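Local coordinates for putative immunoglobulin-blocking virulence protein (Mycoplasma mycoides subsp. capri, PDB 7ADK) that probably blocks antibody function by acting on host immunoglobulins, and may so help this mycoplasma evade antibodies, at residues K156-S161 / S565-N570; R574-A579 / P584-G589; A579-P584 / K598-N603. All coordinates share one frame; numbering follows the deposited sequence.

Contact 1 (K156-S161 / S565-N570)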
# COMPACT_ATOMS: atom_id res chain seq x y z
N LYS A 156 -2.88 29.59 -34.38
CA LYS A 156 -3.81 28.94 -35.31
C LYS A 156 -3.09 28.07 -36.32
O LYS A 156 -3.49 26.93 -36.53
CB LYS A 156 -4.74 29.99 -35.94
CG LYS A 156 -5.87 29.34 -36.75
CD LYS A 156 -6.97 30.34 -37.15
CE LYS A 156 -7.85 30.78 -35.97
NZ LYS A 156 -8.79 29.73 -35.53
N ASP A 157 -2.00 28.55 -36.92
CA ASP A 157 -1.35 27.82 -38.02
C ASP A 157 -0.56 26.56 -37.59
O ASP A 157 -0.41 25.64 -38.39
CB ASP A 157 -0.59 28.78 -38.94
CG ASP A 157 0.74 29.34 -38.43
OD1 ASP A 157 1.66 28.55 -38.13
OD2 ASP A 157 0.93 30.56 -38.45
N ARG A 158 -0.15 26.46 -36.32
CA ARG A 158 0.36 25.22 -35.70
C ARG A 158 -0.74 24.29 -35.15
O ARG A 158 -0.42 23.26 -34.56
CB ARG A 158 1.37 25.55 -34.58
CG ARG A 158 2.61 26.33 -35.01
CD ARG A 158 3.44 25.66 -36.11
NE ARG A 158 3.98 24.35 -35.71
CZ ARG A 158 4.67 23.54 -36.48
NH1 ARG A 158 4.97 23.81 -37.70
NH2 ARG A 158 5.09 22.40 -36.07
N LYS A 159 -2.02 24.64 -35.30
CA LYS A 159 -3.18 23.90 -34.78
C LYS A 159 -3.04 23.58 -33.28
O LYS A 159 -3.12 22.44 -32.85
CB LYS A 159 -3.52 22.69 -35.67
CG LYS A 159 -3.74 23.08 -37.14
CD LYS A 159 -4.48 22.01 -37.94
CE LYS A 159 -5.98 21.96 -37.64
NZ LYS A 159 -6.71 23.13 -38.16
N ILE A 160 -2.73 24.63 -32.53
CA ILE A 160 -2.33 24.58 -31.11
C ILE A 160 -3.26 25.46 -30.24
O ILE A 160 -3.38 25.22 -29.05
CB ILE A 160 -0.82 24.94 -31.03
CG1 ILE A 160 -0.21 24.64 -29.67
CG2 ILE A 160 -0.58 26.40 -31.45
CD1 ILE A 160 1.21 25.21 -29.51
N SER A 161 -3.96 26.42 -30.83
CA SER A 161 -5.11 27.13 -30.24
C SER A 161 -6.33 26.21 -30.08
O SER A 161 -6.32 25.06 -30.52
CB SER A 161 -5.47 28.36 -31.09
OG SER A 161 -5.78 28.00 -32.42
N SER A 565 13.67 15.11 -34.47
CA SER A 565 12.98 16.37 -34.38
C SER A 565 12.40 16.61 -33.01
O SER A 565 11.86 15.75 -32.48
CB SER A 565 11.91 16.45 -35.41
OG SER A 565 11.28 17.68 -35.40
N TYR A 566 12.36 17.85 -32.54
CA TYR A 566 11.75 18.21 -31.25
C TYR A 566 10.50 19.08 -31.50
O TYR A 566 9.93 19.65 -30.58
CB TYR A 566 12.78 18.92 -30.34
CG TYR A 566 13.75 18.00 -29.61
CD1 TYR A 566 13.34 17.38 -28.41
CD2 TYR A 566 15.04 17.78 -30.11
CE1 TYR A 566 14.23 16.54 -27.72
CE2 TYR A 566 15.93 16.93 -29.43
CZ TYR A 566 15.53 16.31 -28.23
OH TYR A 566 16.38 15.47 -27.59
N GLU A 567 10.03 19.13 -32.74
CA GLU A 567 8.93 19.97 -33.21
C GLU A 567 7.57 19.60 -32.59
O GLU A 567 6.94 20.46 -31.97
CB GLU A 567 8.96 19.90 -34.74
CG GLU A 567 7.97 20.78 -35.46
CD GLU A 567 8.02 20.67 -36.99
OE1 GLU A 567 9.04 20.24 -37.57
OE2 GLU A 567 7.02 21.06 -37.63
N ARG A 568 7.16 18.33 -32.67
CA ARG A 568 5.86 17.88 -32.14
C ARG A 568 5.75 18.04 -30.63
O ARG A 568 4.67 18.34 -30.13
CB ARG A 568 5.59 16.43 -32.57
CG ARG A 568 4.11 16.17 -32.82
CD ARG A 568 3.81 14.68 -32.99
NE ARG A 568 2.50 14.47 -33.65
CZ ARG A 568 1.47 13.76 -33.24
NH1 ARG A 568 1.44 13.08 -32.15
NH2 ARG A 568 0.40 13.74 -33.95
N ILE A 569 6.85 17.89 -29.89
CA ILE A 569 6.89 18.11 -28.45
C ILE A 569 6.78 19.60 -28.12
O ILE A 569 5.96 19.96 -27.30
CB ILE A 569 8.11 17.44 -27.80
CG1 ILE A 569 8.03 15.91 -27.97
CG2 ILE A 569 8.18 17.79 -26.32
CD1 ILE A 569 9.29 15.16 -27.60
N ASN A 570 7.53 20.50 -28.76
CA ASN A 570 7.41 21.94 -28.51
C ASN A 570 6.03 22.53 -28.84
O ASN A 570 5.59 23.46 -28.16
CB ASN A 570 8.51 22.66 -29.28
CG ASN A 570 9.82 22.64 -28.54
OD1 ASN A 570 10.07 23.42 -27.65
ND2 ASN A 570 10.69 21.74 -28.88

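Contact 2 (R574-A579 / P584-G589)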
# COMPACT_ATOMS: atom_id res chain seq x y z
N ARG A 574 3.75 23.90 -25.57
CA ARG A 574 3.19 25.26 -25.61
C ARG A 574 1.66 25.27 -25.67
O ARG A 574 1.07 26.22 -25.19
CB ARG A 574 3.84 26.03 -26.77
CG ARG A 574 3.49 27.53 -26.79
CD ARG A 574 4.31 28.30 -27.84
NE ARG A 574 4.12 29.76 -27.77
CZ ARG A 574 3.09 30.46 -28.19
NH1 ARG A 574 2.02 29.90 -28.64
NH2 ARG A 574 3.11 31.75 -28.20
N MET A 575 1.01 24.21 -26.17
CA MET A 575 -0.45 24.06 -26.13
C MET A 575 -0.99 24.26 -24.71
O MET A 575 -1.86 25.09 -24.46
CB MET A 575 -0.89 22.68 -26.65
CG MET A 575 -2.36 22.73 -27.04
SD MET A 575 -3.17 21.15 -27.35
CE MET A 575 -3.48 20.65 -25.66
N VAL A 576 -0.39 23.56 -23.76
CA VAL A 576 -0.75 23.63 -22.35
C VAL A 576 -0.23 24.91 -21.70
O VAL A 576 -0.96 25.64 -21.04
CB VAL A 576 -0.19 22.40 -21.65
CG1 VAL A 576 -0.61 22.38 -20.20
CG2 VAL A 576 -0.67 21.13 -22.33
N TYR A 577 1.05 25.21 -21.90
CA TYR A 577 1.72 26.28 -21.19
C TYR A 577 1.34 27.68 -21.67
O TYR A 577 1.53 28.60 -20.88
CB TYR A 577 3.24 26.02 -21.20
CG TYR A 577 3.74 24.78 -20.43
CD1 TYR A 577 2.92 24.12 -19.49
CD2 TYR A 577 5.04 24.28 -20.65
CE1 TYR A 577 3.39 23.02 -18.77
CE2 TYR A 577 5.51 23.15 -19.94
CZ TYR A 577 4.68 22.52 -19.00
OH TYR A 577 5.12 21.44 -18.29
N TYR A 578 0.80 27.88 -22.87
CA TYR A 578 0.41 29.22 -23.37
C TYR A 578 -0.75 29.27 -24.37
O TYR A 578 -1.60 30.14 -24.23
CB TYR A 578 1.61 29.95 -23.99
CG TYR A 578 2.76 30.24 -23.05
CD1 TYR A 578 2.65 31.27 -22.10
CD2 TYR A 578 3.92 29.45 -23.10
CE1 TYR A 578 3.70 31.50 -21.20
CE2 TYR A 578 4.96 29.67 -22.19
CZ TYR A 578 4.86 30.70 -21.24
OH TYR A 578 5.88 30.90 -20.38
N ALA A 579 -0.82 28.40 -25.38
CA ALA A 579 -1.81 28.55 -26.46
C ALA A 579 -3.26 28.23 -26.03
O ALA A 579 -4.19 28.81 -26.58
CB ALA A 579 -1.38 27.70 -27.65
N PRO A 584 -9.42 26.06 -17.89
CA PRO A 584 -9.15 25.42 -16.60
C PRO A 584 -8.41 24.08 -16.64
O PRO A 584 -7.65 23.77 -15.73
CB PRO A 584 -10.51 25.21 -15.97
CG PRO A 584 -11.41 26.24 -16.63
CD PRO A 584 -10.83 26.36 -18.03
N PHE A 585 -8.60 23.24 -17.66
CA PHE A 585 -7.97 21.91 -17.73
C PHE A 585 -6.45 22.01 -17.91
O PHE A 585 -5.68 21.26 -17.31
CB PHE A 585 -8.58 21.07 -18.85
CG PHE A 585 -8.05 19.65 -18.91
CD1 PHE A 585 -6.96 19.33 -19.73
CD2 PHE A 585 -8.61 18.66 -18.09
CE1 PHE A 585 -6.44 18.03 -19.73
CE2 PHE A 585 -8.09 17.36 -18.09
CZ PHE A 585 -7.00 17.04 -18.92
N PHE A 586 -5.99 22.96 -18.71
CA PHE A 586 -4.56 23.17 -18.98
C PHE A 586 -3.81 23.89 -17.86
O PHE A 586 -2.61 24.10 -17.96
CB PHE A 586 -4.40 23.84 -20.35
CG PHE A 586 -4.92 22.97 -21.47
CD1 PHE A 586 -4.34 21.73 -21.73
CD2 PHE A 586 -6.07 23.34 -22.17
CE1 PHE A 586 -4.87 20.88 -22.70
CE2 PHE A 586 -6.63 22.49 -23.12
CZ PHE A 586 -6.03 21.25 -23.40
N GLN A 587 -4.49 24.21 -16.76
CA GLN A 587 -3.90 24.86 -15.59
C GLN A 587 -3.41 23.88 -14.52
O GLN A 587 -2.79 24.29 -13.54
CB GLN A 587 -4.89 25.87 -15.01
CG GLN A 587 -5.06 27.04 -15.98
CD GLN A 587 -6.33 27.84 -15.76
OE1 GLN A 587 -6.99 27.78 -14.75
NE2 GLN A 587 -6.70 28.65 -16.72
N GLY A 588 -3.64 22.59 -14.65
CA GLY A 588 -3.33 21.63 -13.60
C GLY A 588 -4.20 21.80 -12.35
O GLY A 588 -5.27 22.39 -12.40
N GLY A 589 -3.75 21.27 -11.21
CA GLY A 589 -4.52 21.20 -9.96
C GLY A 589 -4.66 22.49 -9.13
O GLY A 589 -5.38 22.48 -8.15

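Contact 3 (A579-P584 / K598-N603)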
# COMPACT_ATOMS: atom_id res chain seq x y z
N ALA A 579 -0.82 28.40 -25.38
CA ALA A 579 -1.81 28.55 -26.46
C ALA A 579 -3.26 28.23 -26.03
O ALA A 579 -4.19 28.81 -26.58
CB ALA A 579 -1.38 27.70 -27.65
N ARG A 580 -3.46 27.35 -25.05
CA ARG A 580 -4.76 27.04 -24.44
C ARG A 580 -4.75 27.27 -22.92
O ARG A 580 -5.65 26.84 -22.21
CB ARG A 580 -5.23 25.63 -24.83
CG ARG A 580 -5.57 25.50 -26.31
CD ARG A 580 -5.89 24.07 -26.75
NE ARG A 580 -7.23 23.65 -26.33
CZ ARG A 580 -7.76 22.45 -26.46
NH1 ARG A 580 -8.96 22.24 -26.06
NH2 ARG A 580 -7.14 21.44 -27.01
N ASN A 581 -3.75 27.96 -22.38
CA ASN A 581 -3.54 28.08 -20.94
C ASN A 581 -4.69 28.79 -20.21
O ASN A 581 -4.89 28.54 -19.03
CB ASN A 581 -2.21 28.81 -20.71
CG ASN A 581 -1.89 29.07 -19.26
OD1 ASN A 581 -1.34 28.24 -18.55
ND2 ASN A 581 -2.17 30.24 -18.76
N ASN A 582 -5.45 29.68 -20.83
CA ASN A 582 -6.53 30.36 -20.12
C ASN A 582 -7.72 29.44 -19.78
O ASN A 582 -8.56 29.81 -18.97
CB ASN A 582 -6.91 31.64 -20.88
CG ASN A 582 -7.71 31.39 -22.13
OD1 ASN A 582 -7.40 30.53 -22.93
ND2 ASN A 582 -8.76 32.14 -22.31
N GLU A 583 -7.78 28.23 -20.34
CA GLU A 583 -8.78 27.21 -20.02
C GLU A 583 -8.44 26.45 -18.72
O GLU A 583 -7.27 26.12 -18.51
CB GLU A 583 -8.87 26.16 -21.13
CG GLU A 583 -9.10 26.69 -22.55
CD GLU A 583 -9.08 25.57 -23.60
OE1 GLU A 583 -9.51 24.43 -23.28
OE2 GLU A 583 -8.69 25.81 -24.75
N PRO A 584 -9.42 26.06 -17.89
CA PRO A 584 -9.15 25.42 -16.60
C PRO A 584 -8.41 24.08 -16.64
O PRO A 584 -7.65 23.77 -15.73
CB PRO A 584 -10.51 25.21 -15.97
CG PRO A 584 -11.41 26.24 -16.63
CD PRO A 584 -10.83 26.36 -18.03
N LYS A 598 -5.08 37.35 -19.81
CA LYS A 598 -4.01 38.33 -20.10
C LYS A 598 -2.65 37.80 -19.68
O LYS A 598 -1.80 37.51 -20.53
CB LYS A 598 -4.33 39.69 -19.45
CG LYS A 598 -3.27 40.76 -19.77
CD LYS A 598 -3.60 42.11 -19.13
CE LYS A 598 -2.53 43.16 -19.43
NZ LYS A 598 -2.85 44.47 -18.87
N LYS A 599 -2.42 37.68 -18.37
CA LYS A 599 -1.13 37.30 -17.79
C LYS A 599 -1.03 35.78 -17.64
O LYS A 599 -1.05 35.25 -16.54
CB LYS A 599 -0.91 38.01 -16.44
CG LYS A 599 -0.78 39.53 -16.55
CD LYS A 599 -0.45 40.12 -15.19
CE LYS A 599 -0.36 41.64 -15.22
NZ LYS A 599 -0.77 42.23 -13.94
N LEU A 600 -0.90 35.07 -18.76
CA LEU A 600 -0.78 33.61 -18.80
C LEU A 600 0.30 33.09 -17.84
O LEU A 600 0.12 32.05 -17.22
CB LEU A 600 -0.51 33.17 -20.25
CG LEU A 600 -1.73 33.01 -21.14
CD1 LEU A 600 -2.68 34.18 -21.16
CD2 LEU A 600 -1.28 32.79 -22.56
N GLY A 601 1.38 33.84 -17.65
CA GLY A 601 2.46 33.55 -16.70
C GLY A 601 2.07 33.38 -15.23
O GLY A 601 2.62 32.50 -14.57
N GLN A 602 1.12 34.16 -14.71
CA GLN A 602 0.69 34.11 -13.30
C GLN A 602 -0.21 32.91 -12.96
O GLN A 602 -0.50 32.65 -11.80
CB GLN A 602 -0.01 35.42 -12.92
CG GLN A 602 0.84 36.69 -13.02
CD GLN A 602 1.91 36.83 -11.94
OE1 GLN A 602 2.39 35.89 -11.37
NE2 GLN A 602 2.38 37.99 -11.64
N ASN A 603 -0.65 32.16 -13.97
CA ASN A 603 -1.54 31.02 -13.85
C ASN A 603 -0.79 29.71 -13.61
O ASN A 603 0.38 29.60 -13.97
CB ASN A 603 -2.40 30.98 -15.11
CG ASN A 603 -3.33 32.15 -15.18
OD1 ASN A 603 -4.45 32.08 -14.72
ND2 ASN A 603 -2.90 33.30 -15.62

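Contact 1 (K156-S161 / S565-N570)
R158 and E567 reach toward each other from backbones that stay well apart, with CA atoms no nearer than 9.8 Å (R158 to R568) where the end of helix 153-157 comes up beside the start of helix 567-579. R158 is bent at chi2 and chi3, both near -60°, and its side chain arrives at about a right angle to the E567 chain. E567 reaches out fully extended, CG trans to the backbone N (chi1 -175°). The bridge is held by one oxygen: R158 NH2 donates to E567 OE2 at 2.8 Å, nearly straight at 161°. OE2 sits at the guanidinium edge close to its plane and accepts the N-H on its anti lone pair, while a second, weak bond comes from NH1 at 3.4 Å. The two planar groups are turned 45° apart, so this is not the flat, two-oxygen pairing. R158 NH2 is also bridged to D571, one helical turn on from E567. K159 closes helix 153-157 in a Schellman motif, and S565 OG accepts from E567 N in an ST turn. One arginine thus serves two acidic residues in the first turns of helix 567-579, a surface salt bridge whose strength solvent probably tempers.

Contact 2 (R574-A579 / P584-G589)
F586 presses its ring against M575 and V576, two neighbouring residues of helix 567-579, and these three buried residues make up the whole contact. M575 comes in by its terminal methyl: CE lies 3.3 Å from F586 CE1 and almost as near F586 CZ, meeting the ring obliquely at its outer end. The sulfur chain gets there by running extended as far as SD and then turning at chi3 (80°), which swings CE in toward the phenyl group. V576 takes the inner end of the same ring. Its CG2 is 3.8 Å from F586 CD1, while its CG1 rests mainly on the backbone O of F586, 3.5 Å away. Here the backbones come closest, with V576 CA and F586 CA 5.1 Å apart.

The chain leaving the helix folds back on its last turns. Helix 567-579 finishes in a wider pi-type turn, where R574 O accepts from both Y578 N and A579 N, each at 2.9 Å and from opposite faces of the carbonyl plane. Seven residues after A579 the chain has returned to lay F586 along the last turns. Y517, in an edge strand of the five-stranded parallel sheet, touches both V576 and F586, and L554 of the adjacent strand also packs on V576.

Away from this apolar patch the pairing thins out quickly. F585 and Q587 are buried too but engaged elsewhere: F585 turns to the rings of Y517 and F551, although its CD1 also lies 3.9 Å above one face of the F586 ring, and Q587, its CB pointing away from the helix, bonds through NE2 to N581 O. The solvent side begins beyond them, where the chain runs through G588, at positive phi, to exposed G589. On the helix side, R574 carries its charge to D155.

Contact 3 (A579-P584 / K598-N603)
N581 meets the 3-10 turn 600-602 from a type I beta turn, R580 to E583, that follows helix 567-579. Its carboxamide nitrogen makes the close approaches. N581 ND2 gives a weak hydrogen bond to L600 O, long at 3.3 Å and bent to 121°, and the same nitrogen lies against L600 CG and N603 CB, each 3.7 Å away. Chi1 of 177° stretches the asparagine away from its own N and sends the amide across to the other loop, where N581 CA and L600 CA are 6.5 Å apart. L600 O has another donor, R636 NH1, and R636 also packs on N581, linking the two loops.

Outside this first shell, both loops are braced. On the 598-603 side, K599 centres an inverse gamma turn, while N603 ND2 bonds weakly to K599 O and N603 OD1 takes the G593 amide. On the 579-584 side, N582 ND2 holds the Y167 carbonyl and makes a second link through D597, just before K598. The beta turn is closed by E583 N to R580 O at 3.2 Å and braced by a salt bridge between the side chains of the same two residues: R580 NE points almost straight at E583 OE2, 3.0 Å away and 6° out of the guanidinium plane.

Helix 567-579 ties the three contacts together: contact 1 uses its first turn, contact 2 its last, and contact 3 the turn that leaves it. Contact 1 is at the surface, about 26 Å from the centre of the chain, and rests on charge; contacts 2 and 3 are buried, the one wholly apolar in its side-chain packing, the other a single weak hydrogen bond from a side-chain amide among packed side chains. Contacts 2 and 3 lie about 7 Å apart, centre to centre, and interlock along the chain, sharing A579 and P584; Q587 NE2 probably bonds to N581 O, 2.9 Å away. I160 carries the 156-161 segment inward, its backbone O packing on A579 CB and R580 CG.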